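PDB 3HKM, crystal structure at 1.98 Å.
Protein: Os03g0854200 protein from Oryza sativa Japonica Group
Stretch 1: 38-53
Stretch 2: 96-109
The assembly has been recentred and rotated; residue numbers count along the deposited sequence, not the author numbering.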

# COMPACT_ATOMS: atom_id res chain seq x y z
N THR A 38 11.40 3.95 -5.14
CA THR A 38 10.74 3.42 -3.95
C THR A 38 10.38 1.97 -4.21
O THR A 38 9.47 1.68 -5.01
CB THR A 38 9.47 4.21 -3.60
OG1 THR A 38 9.84 5.53 -3.20
CG2 THR A 38 8.71 3.52 -2.47
N ILE A 39 11.09 1.07 -3.55
CA ILE A 39 10.87 -0.36 -3.76
C ILE A 39 10.70 -1.15 -2.46
O ILE A 39 11.38 -0.88 -1.46
CB ILE A 39 11.94 -0.98 -4.70
CG1 ILE A 39 12.24 -2.42 -4.29
CG2 ILE A 39 13.21 -0.13 -4.75
CD1 ILE A 39 12.94 -3.20 -5.34
N VAL A 40 9.80 -2.12 -2.51
CA VAL A 40 9.36 -2.85 -1.33
C VAL A 40 9.23 -4.35 -1.63
O VAL A 40 8.91 -4.73 -2.76
CB VAL A 40 7.98 -2.29 -0.88
CG1 VAL A 40 7.05 -3.41 -0.47
CG2 VAL A 40 8.14 -1.21 0.21
N LEU A 41 9.48 -5.20 -0.64
CA LEU A 41 9.24 -6.63 -0.77
C LEU A 41 8.15 -7.11 0.19
O LEU A 41 8.28 -6.95 1.41
CB LEU A 41 10.52 -7.45 -0.56
CG LEU A 41 10.33 -8.97 -0.43
CD1 LEU A 41 9.81 -9.57 -1.74
CD2 LEU A 41 11.61 -9.67 0.00
N ALA A 42 7.10 -7.71 -0.36
CA ALA A 42 5.94 -8.17 0.41
C ALA A 42 5.83 -9.70 0.45
O ALA A 42 5.75 -10.35 -0.58
CB ALA A 42 4.66 -7.57 -0.17
N ALA A 43 5.81 -10.27 1.66
CA ALA A 43 5.77 -11.73 1.82
C ALA A 43 4.54 -12.16 2.61
O ALA A 43 4.29 -11.63 3.70
CB ALA A 43 7.05 -12.22 2.51
N VAL A 44 3.77 -13.10 2.07
CA VAL A 44 2.55 -13.57 2.71
C VAL A 44 2.60 -15.07 2.93
O VAL A 44 3.07 -15.80 2.06
CB VAL A 44 1.31 -13.27 1.85
CG1 VAL A 44 0.04 -13.58 2.63
CG2 VAL A 44 1.33 -11.82 1.38
N TYR A 45 2.11 -15.54 4.07
CA TYR A 45 2.27 -16.96 4.40
C TYR A 45 0.97 -17.81 4.45
O TYR A 45 0.63 -18.36 5.48
CB TYR A 45 3.16 -17.09 5.65
CG TYR A 45 4.53 -16.50 5.39
CD1 TYR A 45 5.51 -17.24 4.74
CD2 TYR A 45 4.83 -15.18 5.72
CE1 TYR A 45 6.76 -16.70 4.46
CE2 TYR A 45 6.08 -14.63 5.44
CZ TYR A 45 7.04 -15.40 4.81
OH TYR A 45 8.28 -14.87 4.53
N GLY A 46 0.29 -17.92 3.30
CA GLY A 46 -0.95 -18.70 3.14
C GLY A 46 -1.82 -18.61 4.37
O GLY A 46 -1.43 -17.99 5.35
N PRO A 47 -3.01 -19.21 4.35
CA PRO A 47 -3.69 -19.19 5.65
C PRO A 47 -3.19 -20.35 6.51
O PRO A 47 -3.28 -21.50 6.09
CB PRO A 47 -5.17 -19.35 5.28
CG PRO A 47 -5.24 -19.19 3.78
CD PRO A 47 -3.92 -19.65 3.28
N LYS A 48 -2.64 -20.03 7.69
CA LYS A 48 -2.09 -21.04 8.60
C LYS A 48 -3.03 -21.33 9.78
O LYS A 48 -3.43 -20.41 10.50
CB LYS A 48 -0.70 -20.60 9.10
CG LYS A 48 -0.08 -21.56 10.12
CD LYS A 48 1.28 -21.06 10.64
CE LYS A 48 1.89 -22.06 11.62
NZ LYS A 48 3.28 -21.69 12.01
N PRO A 49 -3.41 -22.61 9.97
CA PRO A 49 -4.31 -22.99 11.07
C PRO A 49 -3.87 -22.44 12.43
O PRO A 49 -2.69 -22.44 12.76
CB PRO A 49 -4.22 -24.52 11.08
CG PRO A 49 -3.90 -24.88 9.66
CD PRO A 49 -3.06 -23.75 9.10
N GLY A 50 -4.83 -21.98 13.22
CA GLY A 50 -4.55 -21.51 14.57
C GLY A 50 -4.66 -20.00 14.70
O GLY A 50 -4.50 -19.27 13.74
N THR A 51 -4.94 -19.54 15.92
CA THR A 51 -5.12 -18.12 16.17
C THR A 51 -4.45 -17.67 17.47
O THR A 51 -4.72 -18.24 18.54
CB THR A 51 -6.62 -17.73 16.24
OG1 THR A 51 -7.39 -18.59 15.39
CG2 THR A 51 -6.82 -16.29 15.83
N ARG A 52 -3.59 -16.67 17.37
CA ARG A 52 -3.01 -16.00 18.54
C ARG A 52 -4.00 -16.02 19.70
O ARG A 52 -5.20 -15.83 19.50
CB ARG A 52 -2.64 -14.55 18.21
CG ARG A 52 -1.50 -14.42 17.20
CD ARG A 52 -0.29 -15.21 17.66
NE ARG A 52 0.97 -14.53 17.37
CZ ARG A 52 1.80 -14.87 16.39
NH1 ARG A 52 1.52 -15.89 15.60
NH2 ARG A 52 2.93 -14.18 16.21
N LYS A 53 -3.50 -16.24 20.91
CA LYS A 53 -4.37 -16.45 22.06
C LYS A 53 -5.26 -15.23 22.33
O LYS A 53 -6.34 -15.35 22.92
CB LYS A 53 -3.52 -16.80 23.29
CG LYS A 53 -4.07 -17.94 24.13
CD LYS A 53 -4.08 -19.24 23.34
CE LYS A 53 -4.64 -20.37 24.17
NZ LYS A 53 -3.87 -20.54 25.44
N VAL A 96 -13.92 -16.59 5.33
CA VAL A 96 -13.65 -17.78 4.53
C VAL A 96 -12.83 -18.84 5.29
O VAL A 96 -13.20 -20.02 5.31
CB VAL A 96 -12.93 -17.44 3.21
CG1 VAL A 96 -12.79 -18.68 2.34
CG2 VAL A 96 -13.70 -16.36 2.45
N HIS A 97 -11.74 -18.41 5.92
CA HIS A 97 -10.84 -19.34 6.59
C HIS A 97 -10.68 -19.03 8.07
O HIS A 97 -9.64 -18.54 8.49
CB HIS A 97 -9.48 -19.34 5.91
CG HIS A 97 -9.48 -19.99 4.57
ND1 HIS A 97 -9.35 -19.28 3.39
CD2 HIS A 97 -9.64 -21.28 4.21
CE1 HIS A 97 -9.41 -20.11 2.37
NE2 HIS A 97 -9.58 -21.34 2.84
N PRO A 98 -11.72 -19.34 8.86
CA PRO A 98 -11.74 -19.11 10.31
C PRO A 98 -10.67 -19.94 11.01
O PRO A 98 -10.24 -20.96 10.46
CB PRO A 98 -13.13 -19.61 10.72
CG PRO A 98 -13.94 -19.56 9.47
CD PRO A 98 -12.99 -19.89 8.37
N ASN A 99 -10.27 -19.50 12.20
CA ASN A 99 -9.19 -20.12 12.96
C ASN A 99 -7.94 -20.29 12.12
O ASN A 99 -7.40 -21.39 12.00
CB ASN A 99 -9.62 -21.46 13.56
CG ASN A 99 -8.62 -22.01 14.57
OD1 ASN A 99 -8.52 -23.22 14.75
ND2 ASN A 99 -7.89 -21.12 15.22
N THR A 100 -7.49 -19.18 11.55
CA THR A 100 -6.36 -19.19 10.63
C THR A 100 -5.60 -17.87 10.74
O THR A 100 -6.18 -16.83 11.01
CB THR A 100 -6.88 -19.42 9.19
OG1 THR A 100 -6.11 -20.45 8.55
CG2 THR A 100 -6.85 -18.14 8.37
N THR A 101 -4.28 -17.91 10.56
CA THR A 101 -3.50 -16.68 10.60
C THR A 101 -2.68 -16.51 9.33
O THR A 101 -1.92 -17.40 8.94
CB THR A 101 -2.56 -16.63 11.83
OG1 THR A 101 -3.31 -16.84 13.03
CG2 THR A 101 -1.86 -15.28 11.90
N THR A 102 -2.84 -15.36 8.69
CA THR A 102 -2.02 -14.98 7.56
C THR A 102 -1.07 -13.86 7.98
O THR A 102 -1.50 -12.78 8.36
CB THR A 102 -2.91 -14.54 6.38
OG1 THR A 102 -3.76 -15.64 6.01
CG2 THR A 102 -2.07 -14.13 5.19
N SER A 103 0.23 -14.13 7.92
CA SER A 103 1.22 -13.15 8.33
C SER A 103 1.85 -12.46 7.14
O SER A 103 2.40 -13.11 6.25
CB SER A 103 2.32 -13.80 9.19
OG SER A 103 1.75 -14.54 10.25
N VAL A 104 1.78 -11.14 7.14
CA VAL A 104 2.38 -10.33 6.10
C VAL A 104 3.66 -9.68 6.61
O VAL A 104 3.67 -9.05 7.67
CB VAL A 104 1.40 -9.22 5.64
CG1 VAL A 104 1.99 -8.41 4.51
CG2 VAL A 104 0.07 -9.84 5.24
N ILE A 105 4.75 -9.85 5.88
CA ILE A 105 5.98 -9.14 6.18
C ILE A 105 6.30 -8.18 5.05
O ILE A 105 6.28 -8.54 3.88
CB ILE A 105 7.17 -10.09 6.40
CG1 ILE A 105 6.91 -10.97 7.63
CG2 ILE A 105 8.45 -9.30 6.61
CD1 ILE A 105 8.14 -11.69 8.12
N LEU A 106 6.56 -6.93 5.43
CA LEU A 106 6.88 -5.88 4.48
C LEU A 106 8.30 -5.42 4.74
O LEU A 106 8.62 -4.91 5.81
CB LEU A 106 5.88 -4.73 4.64
CG LEU A 106 5.86 -3.61 3.59
CD1 LEU A 106 7.00 -2.61 3.80
CD2 LEU A 106 5.87 -4.18 2.19
N GLN A 107 9.17 -5.62 3.76
CA GLN A 107 10.56 -5.22 3.86
C GLN A 107 10.84 -4.06 2.91
O GLN A 107 10.72 -4.21 1.69
CB GLN A 107 11.48 -6.40 3.54
CG GLN A 107 12.95 -6.02 3.38
CD GLN A 107 13.60 -5.61 4.70
OE1 GLN A 107 14.07 -4.48 4.85
NE2 GLN A 107 13.62 -6.54 5.66
N VAL A 108 11.21 -2.91 3.48
CA VAL A 108 11.60 -1.75 2.67
C VAL A 108 12.99 -1.93 2.06
O VAL A 108 13.95 -2.28 2.75
CB VAL A 108 11.54 -0.45 3.48
CG1 VAL A 108 11.94 0.73 2.61
CG2 VAL A 108 10.15 -0.26 4.02
N VAL A 109 13.08 -1.68 0.76
CA VAL A 109 14.31 -1.86 0.00
C VAL A 109 14.90 -0.50 -0.37
O VAL A 109 16.10 -0.28 -0.27
CB VAL A 109 14.07 -2.71 -1.28
CG1 VAL A 109 15.27 -2.64 -2.21
CG2 VAL A 109 13.74 -4.15 -0.91

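Antiparallel strands can absorb an irregularity without parting, provided that backbone pairing resumes beyond it, and this contact illustrates the principle. On stretch 2 the contact begins at H97, whose ring receives P47 CG over one face. N99 then works at two levels: its carbonyl O accepts a hydrogen bond from G50 N (2.9 Å), while its side-chain ND2 donates to T51 OG1 (2.6 Å). T100 pairs with P49, a position where the strands exchange no backbone hydrogen bonds. At T101 the exchange is reciprocal, T101 N giving to K48 O at 2.6 Å and K48 N to T101 O at 3.0 Å; its hydroxyl OG1 also donates to G50 O (2.8 Å).

Here the register slips by one residue. Around the slip the bonds are weak: T102 OG1 to G46 O spans 3.4 Å, and Y45 N to S103 O spans 3.3 Å. At V104, opposite V44, regular pairing returns. I105 and A43 bond reciprocally, I105 N to A43 O and A43 N to I105 O both measuring 2.9 Å, and the edge of the Y45 ring lies near I105 CG1. L106 turns to the face shared with V40 and A42, its CD2 only 3.0 Å from V40 CG1. Q107 and L41 repeat the reciprocal pattern with nearly linear bonds, V108 faces V40, and V109 N closes the ladder on I39 O (2.9 Å).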